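Local coordinates for protein glutamate receptor 1 (Adineta vaga, PDB 4IO2) that binds L-glutamate in the ligand-binding domain of a receptor that probably works as a ligand-gated ion channel, at residues A[122-127]-A[142-147]. Sequence-based numbering, arbitrary orientation.
Sequences DLKNGK and EDYYLR
Lys124 and Tyr144 join two short helices, 120-125 and 140-148, in the clamshell-like, periplasmic-binding-protein fold of the glutamate receptor ligand-binding domain. The helix backbones stay well apart, and only Lys124 and Tyr144 come within contact distance; the segments together bury just 66 Å², nearly all of it on this pair. Lys124 sets off with CG beside its backbone N and anti to the carbonyl carbon (chi1 -75°), then runs extended beyond CG, its methylene chain crossing the gap and carrying NZ to the tyrosine. From the other helix Tyr144 swings its ring out with CG anti to the backbone N, and the two side chains cross at about a right angle. Lys124 NZ donates a hydrogen bond to Tyr144 OH at 3.2 Å, approaching the ring obliquely. Phe202 meets the same ring, their planes at about 50°; the tyrosine is buried, whereas the lysine is exposed. Glu148 OE1, at the end of helix 140-148, is a long, weak ion-pair partner of the same NZ. Ala140, which binds L-glutamate, lies on the tyrosine's own helix, and the Tyr144 side chain is about 9 Å from the bound glutamate, outside its immediate pocket. Behind the ammonium group, Lys124 CE lies 4.0 Å from Tyr144 OH.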
ATOM      1  N   ASP A 122     -18.004  15.025  14.124  1.00 36.33           N
ATOM      2  CA  ASP A 122     -19.442  15.130  14.321  1.00 37.27           C
ATOM      3  C   ASP A 122     -20.078  13.762  14.600  1.00 37.27           C
ATOM      4  O   ASP A 122     -21.086  13.675  15.279  1.00 40.29           O
ATOM      5  CB  ASP A 122     -20.103  15.842  13.129  1.00 38.10           C
ATOM      6  CG  ASP A 122     -19.838  17.347  13.126  1.00 43.01           C
ATOM      7  OD1 ASP A 122     -19.572  17.910  14.204  1.00 43.88           O
ATOM      8  OD2 ASP A 122     -19.888  17.971  12.041  1.00 45.53           O
ATOM      9  N   LEU A 123     -19.462  12.676  14.129  1.00 34.57           N
ATOM     10  CA  LEU A 123     -19.978  11.341  14.428  1.00 33.80           C
ATOM     11  C   LEU A 123     -19.501  10.874  15.792  1.00 38.45           C
ATOM     12  O   LEU A 123     -20.173  10.080  16.441  1.00 38.48           O
ATOM     13  CB  LEU A 123     -19.511  10.300  13.378  1.00 33.88           C
ATOM     14  CG  LEU A 123     -20.205  10.266  12.024  1.00 35.19           C
ATOM     15  CD1 LEU A 123     -19.994  11.582  11.384  1.00 34.25           C
ATOM     16  CD2 LEU A 123     -19.643   9.143  11.156  1.00 35.77           C
ATOM     17  N   LYS A 124     -18.330  11.350  16.209  1.00 39.87           N
ATOM     18  CA  LYS A 124     -17.729  10.914  17.474  1.00 41.55           C
ATOM     19  C   LYS A 124     -18.122  11.821  18.639  1.00 45.82           C
ATOM     20  O   LYS A 124     -17.887  11.477  19.787  1.00 48.51           O
ATOM     21  CB  LYS A 124     -16.194  10.826  17.333  1.00 38.67           C
ATOM     22  CG  LYS A 124     -15.696   9.610  16.536  1.00 38.46           C
ATOM     23  CD  LYS A 124     -14.194   9.658  16.210  1.00 37.15           C
ATOM     24  CE  LYS A 124     -13.744   8.379  15.509  1.00 41.97           C
ATOM     25  NZ  LYS A 124     -12.352   8.414  14.931  1.00 44.40           N
ATOM     26  N   ASN A 125     -18.726  12.972  18.351  1.00 48.01           N
ATOM     27  CA  ASN A 125     -19.195  13.873  19.406  1.00 51.29           C
ATOM     28  C   ASN A 125     -20.618  13.559  19.794  1.00 53.69           C
ATOM     29  O   ASN A 125     -21.062  13.898  20.884  1.00 55.71           O
ATOM     30  CB  ASN A 125     -19.149  15.336  18.961  1.00 53.20           C
ATOM     31  CG  ASN A 125     -17.747  15.863  18.849  1.00 55.79           C
ATOM     32  OD1 ASN A 125     -16.783  15.184  19.225  1.00 57.92           O
ATOM     33  ND2 ASN A 125     -17.613  17.085  18.331  1.00 57.39           N
ATOM     34  N   GLY A 126     -21.345  12.928  18.885  1.00 53.62           N
ATOM     35  CA  GLY A 126     -22.755  12.700  19.106  1.00 53.82           C
ATOM     36  C   GLY A 126     -23.658  13.756  18.484  1.00 52.58           C
ATOM     37  O   GLY A 126     -24.787  13.902  18.937  1.00 54.04           O
ATOM     38  N   LYS A 127     -23.197  14.494  17.466  1.00 50.31           N
ATOM     39  CA  LYS A 127     -24.086  15.400  16.733  0.64 47.61           C
ATOM     40  C   LYS A 127     -25.131  14.573  16.002  1.00 47.48           C
ATOM     41  O   LYS A 127     -26.246  15.038  15.745  1.00 50.41           O
ATOM     42  CB  LYS A 127     -23.324  16.265  15.710  0.64 46.57           C
ATOM     43  CG  LYS A 127     -24.217  17.326  15.003  0.64 45.88           C
ATOM     44  CD  LYS A 127     -23.446  18.236  14.030  0.64 45.28           C
ATOM     45  CE  LYS A 127     -24.298  19.453  13.581  0.64 43.20           C
ATOM     46  NZ  LYS A 127     -23.579  20.397  12.661  0.64 43.00           N
ATOM     47  N   GLU A 142     -17.516  -1.541   8.923  1.00 14.88           N
ATOM     48  CA  GLU A 142     -18.210  -2.027  10.114  1.00 16.42           C
ATOM     49  C   GLU A 142     -17.229  -2.167  11.259  1.00 17.60           C
ATOM     50  O   GLU A 142     -17.519  -1.743  12.381  1.00 17.79           O
ATOM     51  CB  GLU A 142     -18.943  -3.346   9.854  1.00 16.83           C
ATOM     52  CG  GLU A 142     -19.696  -3.872  11.056  1.00 16.60           C
ATOM     53  CD  GLU A 142     -20.382  -5.231  10.827  1.00 18.56           C
ATOM     54  OE1 GLU A 142     -20.077  -5.906   9.786  1.00 19.76           O
ATOM     55  OE2 GLU A 142     -21.260  -5.586  11.671  1.00 20.06           O
ATOM     56  N   ASP A 143     -16.048  -2.735  10.994  1.00 18.51           N
ATOM     57  CA  ASP A 143     -15.122  -2.836  12.117  1.00 20.44           C
ATOM     58  C   ASP A 143     -14.530  -1.500  12.543  1.00 19.91           C
ATOM     59  O   ASP A 143     -14.253  -1.308  13.734  1.00 21.04           O
ATOM     60  CB  ASP A 143     -14.088  -3.925  11.934  1.00 28.07           C
ATOM     61  CG  ASP A 143     -14.731  -5.313  11.957  1.00 36.64           C
ATOM     62  OD1 ASP A 143     -15.565  -5.631  12.865  1.00 39.24           O
ATOM     63  OD2 ASP A 143     -14.487  -6.040  11.010  1.00 40.59           O
ATOM     64  N   TYR A 144     -14.378  -0.565  11.607  1.00 18.57           N
ATOM     65  CA  TYR A 144     -13.968   0.779  11.980  1.00 17.69           C
ATOM     66  C   TYR A 144     -15.000   1.396  12.923  1.00 18.48           C
ATOM     67  O   TYR A 144     -14.648   1.980  13.948  1.00 18.75           O
ATOM     68  CB  TYR A 144     -13.756   1.670  10.731  1.00 18.39           C
ATOM     69  CG  TYR A 144     -13.322   3.052  11.089  1.00 20.20           C
ATOM     70  CD1 TYR A 144     -14.259   4.029  11.419  1.00 21.91           C
ATOM     71  CD2 TYR A 144     -11.976   3.399  11.111  1.00 20.34           C
ATOM     72  CE1 TYR A 144     -13.857   5.293  11.760  1.00 25.36           C
ATOM     73  CE2 TYR A 144     -11.571   4.654  11.464  1.00 23.85           C
ATOM     74  CZ  TYR A 144     -12.511   5.596  11.782  1.00 28.27           C
ATOM     75  OH  TYR A 144     -12.105   6.863  12.149  1.00 32.17           O
ATOM     76  N   TYR A 145     -16.262   1.312  12.546  1.00 17.50           N
ATOM     77  CA  TYR A 145     -17.332   1.866  13.362  1.00 17.54           C
ATOM     78  C   TYR A 145     -17.272   1.296  14.769  1.00 18.75           C
ATOM     79  O   TYR A 145     -17.362   2.050  15.769  1.00 20.95           O
ATOM     80  CB  TYR A 145     -18.678   1.567  12.713  1.00 16.96           C
ATOM     81  CG  TYR A 145     -19.838   2.115  13.507  1.00 18.12           C
ATOM     82  CD1 TYR A 145     -20.386   1.386  14.544  1.00 19.42           C
ATOM     83  CD2 TYR A 145     -20.391   3.367  13.218  1.00 17.07           C
ATOM     84  CE1 TYR A 145     -21.432   1.856  15.287  1.00 19.20           C
ATOM     85  CE2 TYR A 145     -21.428   3.859  13.974  1.00 19.48           C
ATOM     86  CZ  TYR A 145     -21.955   3.087  14.996  1.00 20.05           C
ATOM     87  OH  TYR A 145     -23.003   3.543  15.759  1.00 23.70           O
ATOM     88  N   LEU A 146     -17.175  -0.028  14.870  1.00 17.16           N
ATOM     89  CA  LEU A 146     -17.255  -0.693  16.162  1.00 19.36           C
ATOM     90  C   LEU A 146     -16.061  -0.326  17.061  1.00 21.75           C
ATOM     91  O   LEU A 146     -16.219  -0.195  18.283  1.00 25.46           O
ATOM     92  CB  LEU A 146     -17.348  -2.210  15.979  1.00 18.73           C
ATOM     93  CG  LEU A 146     -18.664  -2.717  15.375  1.00 18.76           C
ATOM     94  CD1 LEU A 146     -18.570  -4.195  15.024  1.00 20.36           C
ATOM     95  CD2 LEU A 146     -19.850  -2.405  16.262  1.00 18.20           C
ATOM     96  N   ARG A 147     -14.889  -0.097  16.478  1.00 20.36           N
ATOM     97  CA  ARG A 147     -13.739   0.313  17.280  1.00 21.72           C
ATOM     98  C   ARG A 147     -13.715   1.808  17.618  1.00 25.19           C
ATOM     99  O   ARG A 147     -13.336   2.178  18.728  1.00 26.79           O
ATOM    100  CB  ARG A 147     -12.428  -0.056  16.590  1.00 23.45           C
ATOM    101  CG  ARG A 147     -11.183   0.289  17.438  1.00 26.39           C
ATOM    102  CD  ARG A 147      -9.862   0.020  16.703  1.00 28.98           C
ATOM    103  NE  ARG A 147      -9.815   0.859  15.516  1.00 28.90           N
ATOM    104  CZ  ARG A 147      -9.991   0.433  14.271  1.00 27.76           C
ATOM    105  NH1 ARG A 147     -10.130  -0.863  13.995  1.00 28.17           N
ATOM    106  NH2 ARG A 147     -10.004   1.333  13.297  1.00 28.10           N
TER